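PDB 7EDR: Moesin/ezrin/radixin homolog 2 from Drosophila melanogaster, which probably ties membrane lipids and membrane proteins to the cell cortex through its FERM domain, captured here in complex with its C-terminal domain in the closed conformation. Local coordinates for residues Phe88-Val92 with Gln199-Gly205; Val223-Asn229 with Thr241-Trp245. Numbering follows the deposited sequence.

In the fold
Contact 1 joins the two connections between the lobes of the FERM cloverleaf: 88-92 leads from strand 78-85 of the ubiquitin-like lobe into the central helical lobe, and 199-205 leads from helix 187-198 to strand 207-212 of the PH-like lobe. Contact 2 follows it along the chain and lies within the PH-like lobe, in the hairpin of strands 227-232 and 241-244. Their centres are about 13 Å apart, and they touch: Phe-88 O is 3.3 Å from Ser-225 CB, and Glu-90 CG is 3.4 Å from Ser-225 OG. Helix 277-297 packs on Trp-245 of contact 2, while Glu-90 of contact 1 salt-bridges Arg-297, the helix's last residue, and Arg-298. All three lobes thus converge here.

Contact 1. Residues Phe88-Val92 with Gln199-Gly205; sequences FPENV and QDLDMYG
Three residues, Gln-199, Phe-88 and Tyr-204, account for most of the 309 Å² buried between these irregular segments. The segments run in opposite senses, with CA-CA distances of 6.0 Å for Phe-88 to Gly-205 and 7.7 Å for Asn-91 to Gln-199. Gln-199, with chi1 near 92° and chi2 t, extends across the gap and uses both ends of its amide: NE2 donates to Asn-91 OD1 (3.0 Å), and OE1 accepts from Val-92 N (3.0 Å). Asn-91 is the N-cap of helix 92-95, so the amide binds the cap side chain and first NH of the central FERM lobe's first helix, at a junction where both interlobe connections of the cloverleaf meet. A type I turn, Leu-201 to Tyr-204, closed by Tyr-204 N to Leu-201 O (3.2 Å), brings the chain back. Tyr-204 (chi1 t) receives the edge of the Phe-88 ring (chi1 m) on its face, a T-shaped pair with centroids 5.3 Å apart and planes at 70°. Gly-205, at phi/psi 61/30, places CA 4.2 Å from the Phe-88 ring centroid, over its face. One water donates to Pro-89 O (2.5 Å) and Gln-199 OE1 (2.8 Å) and accepts from Tyr-204 OH (3.1 Å).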
loop_
_atom_site.group_PDB
_atom_site.type_symbol
_atom_site.label_atom_id
_atom_site.label_comp_id
_atom_site.label_asym_id
_atom_site.label_seq_id
_atom_site.Cartn_x
_atom_site.Cartn_y
_atom_site.Cartn_z
ATOM N N PHE C 88 5.040 -12.649 -17.225
ATOM C CA PHE C 88 6.177 -11.792 -16.949
ATOM C C PHE C 88 5.720 -10.509 -16.278
ATOM O O PHE C 88 4.686 -9.945 -16.656
ATOM C CB PHE C 88 6.932 -11.422 -18.228
ATOM C CG PHE C 88 7.527 -12.579 -18.925
ATOM C CD1 PHE C 88 6.741 -13.433 -19.668
ATOM C CD2 PHE C 88 8.895 -12.810 -18.855
ATOM C CE1 PHE C 88 7.312 -14.509 -20.329
ATOM C CE2 PHE C 88 9.463 -13.878 -19.509
ATOM C CZ PHE C 88 8.684 -14.726 -20.249
ATOM N N PRO C 89 6.479 -10.013 -15.312
ATOM C CA PRO C 89 6.133 -8.739 -14.679
ATOM C C PRO C 89 6.248 -7.593 -15.674
ATOM O O PRO C 89 6.830 -7.726 -16.758
ATOM C CB PRO C 89 7.166 -8.616 -13.555
ATOM C CG PRO C 89 8.367 -9.392 -14.084
ATOM C CD PRO C 89 7.782 -10.541 -14.867
ATOM N N GLU C 90 5.659 -6.447 -15.306
ATOM C CA GLU C 90 5.802 -5.277 -16.168
ATOM C C GLU C 90 7.093 -4.524 -15.885
ATOM O O GLU C 90 7.670 -3.944 -16.806
ATOM C CB GLU C 90 4.601 -4.347 -16.027
ATOM C CG GLU C 90 3.319 -4.911 -16.587
ATOM C CD GLU C 90 2.136 -3.968 -16.381
ATOM O OE1 GLU C 90 2.309 -2.751 -16.645
ATOM O OE2 GLU C 90 1.039 -4.431 -15.961
ATOM N N ASN C 91 7.575 -4.539 -14.643
ATOM C CA ASN C 91 8.882 -3.970 -14.311
ATOM C C ASN C 91 9.559 -4.872 -13.286
ATOM O O ASN C 91 9.130 -4.901 -12.129
ATOM C CB ASN C 91 8.734 -2.548 -13.772
ATOM C CG ASN C 91 10.086 -1.888 -13.469
ATOM O OD1 ASN C 91 11.150 -2.355 -13.914
ATOM N ND2 ASN C 91 10.048 -0.796 -12.699
ATOM N N VAL C 92 10.622 -5.591 -13.694
ATOM C CA VAL C 92 11.258 -6.561 -12.787
ATOM C C VAL C 92 11.716 -5.901 -11.490
ATOM O O VAL C 92 11.493 -6.442 -10.401
ATOM C CB VAL C 92 12.435 -7.307 -13.450
ATOM C CG1 VAL C 92 11.937 -8.469 -14.289
ATOM C CG2 VAL C 92 13.359 -6.350 -14.239
ATOM N N GLN C 199 14.282 -6.683 -20.390
ATOM C CA GLN C 199 12.856 -6.403 -20.433
ATOM C C GLN C 199 12.511 -5.268 -21.393
ATOM O O GLN C 199 11.335 -5.106 -21.739
ATOM C CB GLN C 199 12.330 -6.131 -19.017
ATOM C CG GLN C 199 12.316 -4.687 -18.562
ATOM C CD GLN C 199 11.792 -4.547 -17.139
ATOM O OE1 GLN C 199 10.974 -5.346 -16.676
ATOM N NE2 GLN C 199 12.278 -3.547 -16.434
ATOM N N ASP C 200 13.504 -4.522 -21.867
ATOM C CA ASP C 200 13.267 -3.459 -22.831
ATOM C C ASP C 200 13.389 -3.933 -24.271
ATOM O O ASP C 200 13.165 -3.139 -25.190
ATOM C CB ASP C 200 14.222 -2.278 -22.569
ATOM C CG ASP C 200 13.795 -1.435 -21.348
ATOM O OD1 ASP C 200 12.686 -1.669 -20.811
ATOM O OD2 ASP C 200 14.552 -0.531 -20.934
ATOM N N LEU C 201 13.728 -5.198 -24.497
ATOM C CA LEU C 201 13.759 -5.721 -25.854
ATOM C C LEU C 201 12.341 -5.789 -26.417
ATOM O O LEU C 201 11.373 -6.025 -25.687
ATOM C CB LEU C 201 14.416 -7.103 -25.879
ATOM C CG LEU C 201 15.857 -7.172 -25.353
ATOM C CD1 LEU C 201 16.432 -8.582 -25.499
ATOM C CD2 LEU C 201 16.748 -6.162 -26.061
ATOM N N ASP C 202 12.223 -5.562 -27.731
ATOM C CA ASP C 202 10.901 -5.490 -28.362
ATOM C C ASP C 202 10.114 -6.782 -28.175
ATOM O O ASP C 202 8.886 -6.756 -28.014
ATOM C CB ASP C 202 11.032 -5.191 -29.861
ATOM C CG ASP C 202 11.673 -3.827 -30.156
ATOM O OD1 ASP C 202 11.417 -2.862 -29.403
ATOM O OD2 ASP C 202 12.432 -3.721 -31.154
ATOM N N MET C 203 10.789 -7.923 -28.225
ATOM C CA MET C 203 10.098 -9.199 -28.200
ATOM C C MET C 203 9.993 -9.798 -26.807
ATOM O O MET C 203 9.458 -10.901 -26.665
ATOM C CB MET C 203 10.791 -10.196 -29.142
ATOM C CG MET C 203 10.884 -9.709 -30.596
ATOM S SD MET C 203 11.653 -10.895 -31.729
ATOM C CE MET C 203 10.515 -12.286 -31.657
ATOM N N TYR C 204 10.490 -9.112 -25.784
ATOM C CA TYR C 204 10.454 -9.660 -24.432
ATOM C C TYR C 204 9.016 -9.777 -23.944
ATOM O O TYR C 204 8.213 -8.854 -24.104
ATOM C CB TYR C 204 11.262 -8.778 -23.493
ATOM C CG TYR C 204 11.150 -9.134 -22.036
ATOM C CD1 TYR C 204 10.196 -8.524 -21.221
ATOM C CD2 TYR C 204 12.019 -10.056 -21.456
ATOM C CE1 TYR C 204 10.097 -8.822 -19.864
ATOM C CE2 TYR C 204 11.932 -10.365 -20.106
ATOM C CZ TYR C 204 10.971 -9.736 -19.317
ATOM O OH TYR C 204 10.885 -10.035 -17.979
ATOM N N GLY C 205 8.692 -10.927 -23.371
ATOM C CA GLY C 205 7.368 -11.150 -22.823
ATOM C C GLY C 205 6.217 -11.069 -23.802
ATOM O O GLY C 205 5.101 -10.720 -23.398
HETATM O O HOH W 1 9.351 -7.588 -16.788
#

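Contact 2. Residues Val223-Asn229 with Thr241-Trp245; sequences VTSVGLN and TTFQW
Gly-227 lies flat against an indole: its CA sits 3.5 Å from the centroid of the Trp-245 five-membered ring, 13° off the ring normal, a CH-pi contact. An ideal CB would fall 2.1 Å from Phe-243 O, and at phi/psi 171/-142 it would also jam against the carbonyl O of Val-226, so both the neighbour and the backbone exclude a side chain. The setting is an antiparallel beta hairpin of the PH-like FERM lobe, with strands 227-229 and 241-244 at 170° and 4.6 Å between axes. Gly-227 faces Gln-244 in a non-hydrogen-bonded pair (CA-CA 4.3 Å), Leu-228 faces Phe-243 in a hydrogen-bonded pair (5.1 Å), and Asn-229 faces Thr-242 in a second non-hydrogen-bonded pair (4.4 Å). The central pair is doubly bonded, Leu-228 N to Phe-243 O and Phe-243 N to Leu-228 O, both 2.8 Å.

Beyond the strand end, Trp-245 N still donates to Val-226 O (3.0 Å). With chi1 m, the indole swings back under the turn before Gly-227, where NE1 donates to Thr-224 O (2.8 Å), CZ2 meets Val-223 CG1 (3.8 Å) and CH2 meets Leu-228 CD2 (3.8 Å). Helix 277-297 packs on the same tryptophan through Cys-287, Asn-290 and His-291. Thr-224 (chi1 p) shapes the turn: its OG1 accepts from Val-226 N (2.9 Å, an ST turn) and from Gly-227 N (2.9 Å, an ST motif), while Thr-224 N donates to Gly-227 O (2.8 Å). Leu-228 and Phe-243 share one sheet face; on the other, Thr-242 OG1 donates to Asn-229 OD1 at 2.7 Å.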
loop_
_atom_site.group_PDB
_atom_site.type_symbol
_atom_site.label_atom_id
_atom_site.label_comp_id
_atom_site.label_asym_id
_atom_site.label_seq_id
_atom_site.Cartn_x
_atom_site.Cartn_y
_atom_site.Cartn_z
ATOM N N VAL C 223 0.169 -11.658 -27.213
ATOM C CA VAL C 223 -0.393 -11.544 -25.865
ATOM C C VAL C 223 0.729 -11.198 -24.888
ATOM O O VAL C 223 1.683 -11.969 -24.730
ATOM C CB VAL C 223 -1.084 -12.844 -25.436
ATOM C CG1 VAL C 223 -1.818 -12.638 -24.120
ATOM C CG2 VAL C 223 -2.002 -13.365 -26.520
ATOM N N THR C 224 0.601 -10.055 -24.211
ATOM C CA THR C 224 1.619 -9.552 -23.294
ATOM C C THR C 224 1.016 -9.294 -21.918
ATOM O O THR C 224 -0.203 -9.326 -21.718
ATOM C CB THR C 224 2.248 -8.242 -23.805
ATOM O OG1 THR C 224 1.401 -7.120 -23.455
ATOM C CG2 THR C 224 2.431 -8.299 -25.316
ATOM N N SER C 225 1.908 -8.978 -20.973
ATOM C CA SER C 225 1.499 -8.579 -19.633
ATOM C C SER C 225 0.636 -7.321 -19.636
ATOM O O SER C 225 -0.105 -7.088 -18.674
ATOM C CB SER C 225 2.734 -8.317 -18.775
ATOM O OG SER C 225 3.389 -7.139 -19.218
ATOM N N VAL C 226 0.740 -6.500 -20.679
ATOM C CA VAL C 226 0.040 -5.229 -20.750
ATOM C C VAL C 226 -1.177 -5.279 -21.677
ATOM O O VAL C 226 -2.141 -4.531 -21.469
ATOM C CB VAL C 226 1.042 -4.143 -21.194
ATOM C CG1 VAL C 226 0.358 -2.824 -21.466
ATOM C CG2 VAL C 226 2.120 -3.994 -20.130
ATOM N N GLY C 227 -1.180 -6.147 -22.671
ATOM C CA GLY C 227 -2.395 -6.324 -23.431
ATOM C C GLY C 227 -2.229 -7.183 -24.672
ATOM O O GLY C 227 -1.505 -8.193 -24.652
ATOM N N LEU C 228 -2.920 -6.802 -25.749
ATOM C CA LEU C 228 -2.896 -7.525 -27.015
ATOM C C LEU C 228 -2.250 -6.628 -28.059
ATOM O O LEU C 228 -2.737 -5.521 -28.324
ATOM C CB LEU C 228 -4.297 -7.935 -27.460
ATOM C CG LEU C 228 -4.998 -9.021 -26.638
ATOM C CD1 LEU C 228 -6.368 -9.385 -27.215
ATOM C CD2 LEU C 228 -4.128 -10.255 -26.512
ATOM N N ASN C 229 -1.147 -7.095 -28.620
ATOM C CA ASN C 229 -0.474 -6.438 -29.724
ATOM C C ASN C 229 -0.840 -7.128 -31.029
ATOM O O ASN C 229 -1.060 -8.345 -31.077
ATOM C CB ASN C 229 1.040 -6.476 -29.533
ATOM C CG ASN C 229 1.487 -5.695 -28.332
ATOM O OD1 ASN C 229 0.725 -4.903 -27.785
ATOM N ND2 ASN C 229 2.740 -5.890 -27.925
ATOM N N THR C 241 -0.869 -2.074 -33.988
ATOM C CA THR C 241 -1.841 -1.520 -33.062
ATOM C C THR C 241 -1.814 -2.369 -31.800
ATOM O O THR C 241 -1.196 -3.441 -31.757
ATOM C CB THR C 241 -3.245 -1.479 -33.681
ATOM O OG1 THR C 241 -4.095 -0.645 -32.889
ATOM C CG2 THR C 241 -3.847 -2.875 -33.773
ATOM N N THR C 242 -2.498 -1.887 -30.767
ATOM C CA THR C 242 -2.467 -2.551 -29.478
ATOM C C THR C 242 -3.741 -2.225 -28.713
ATOM O O THR C 242 -4.384 -1.193 -28.949
ATOM C CB THR C 242 -1.224 -2.133 -28.671
ATOM O OG1 THR C 242 -1.104 -2.951 -27.488
ATOM C CG2 THR C 242 -1.301 -0.643 -28.296
ATOM N N PHE C 243 -4.104 -3.132 -27.801
ATOM C CA PHE C 243 -5.250 -2.963 -26.916
ATOM C C PHE C 243 -4.842 -3.354 -25.508
ATOM O O PHE C 243 -4.424 -4.494 -25.274
ATOM C CB PHE C 243 -6.434 -3.804 -27.376
ATOM C CG PHE C 243 -6.893 -3.482 -28.757
ATOM C CD1 PHE C 243 -6.414 -4.205 -29.850
ATOM C CD2 PHE C 243 -7.819 -2.462 -28.970
ATOM C CE1 PHE C 243 -6.859 -3.911 -31.150
ATOM C CE2 PHE C 243 -8.263 -2.160 -30.259
ATOM C CZ PHE C 243 -7.771 -2.879 -31.350
ATOM N N GLN C 244 -4.972 -2.419 -24.577
ATOM C CA GLN C 244 -4.544 -2.656 -23.213
ATOM C C GLN C 244 -5.582 -3.484 -22.457
ATOM O O GLN C 244 -6.781 -3.379 -22.709
ATOM C CB GLN C 244 -4.297 -1.316 -22.520
ATOM C CG GLN C 244 -3.254 -1.409 -21.419
ATOM C CD GLN C 244 -2.713 -0.067 -21.008
ATOM O OE1 GLN C 244 -1.646 0.357 -21.469
ATOM N NE2 GLN C 244 -3.454 0.625 -20.147
ATOM N N TRP C 245 -5.107 -4.315 -21.516
ATOM C CA TRP C 245 -5.996 -5.249 -20.822
ATOM C C TRP C 245 -7.232 -4.563 -20.261
ATOM O O TRP C 245 -8.326 -5.143 -20.272
ATOM C CB TRP C 245 -5.263 -5.982 -19.691
ATOM C CG TRP C 245 -4.414 -7.065 -20.209
ATOM C CD1 TRP C 245 -3.062 -7.244 -20.003
ATOM C CD2 TRP C 245 -4.834 -8.112 -21.087
ATOM N NE1 TRP C 245 -2.632 -8.350 -20.704
ATOM C CE2 TRP C 245 -3.698 -8.889 -21.383
ATOM C CE3 TRP C 245 -6.062 -8.454 -21.670
ATOM C CZ2 TRP C 245 -3.759 -9.995 -22.218
ATOM C CZ3 TRP C 245 -6.123 -9.559 -22.496
ATOM C CH2 TRP C 245 -4.977 -10.320 -22.763
#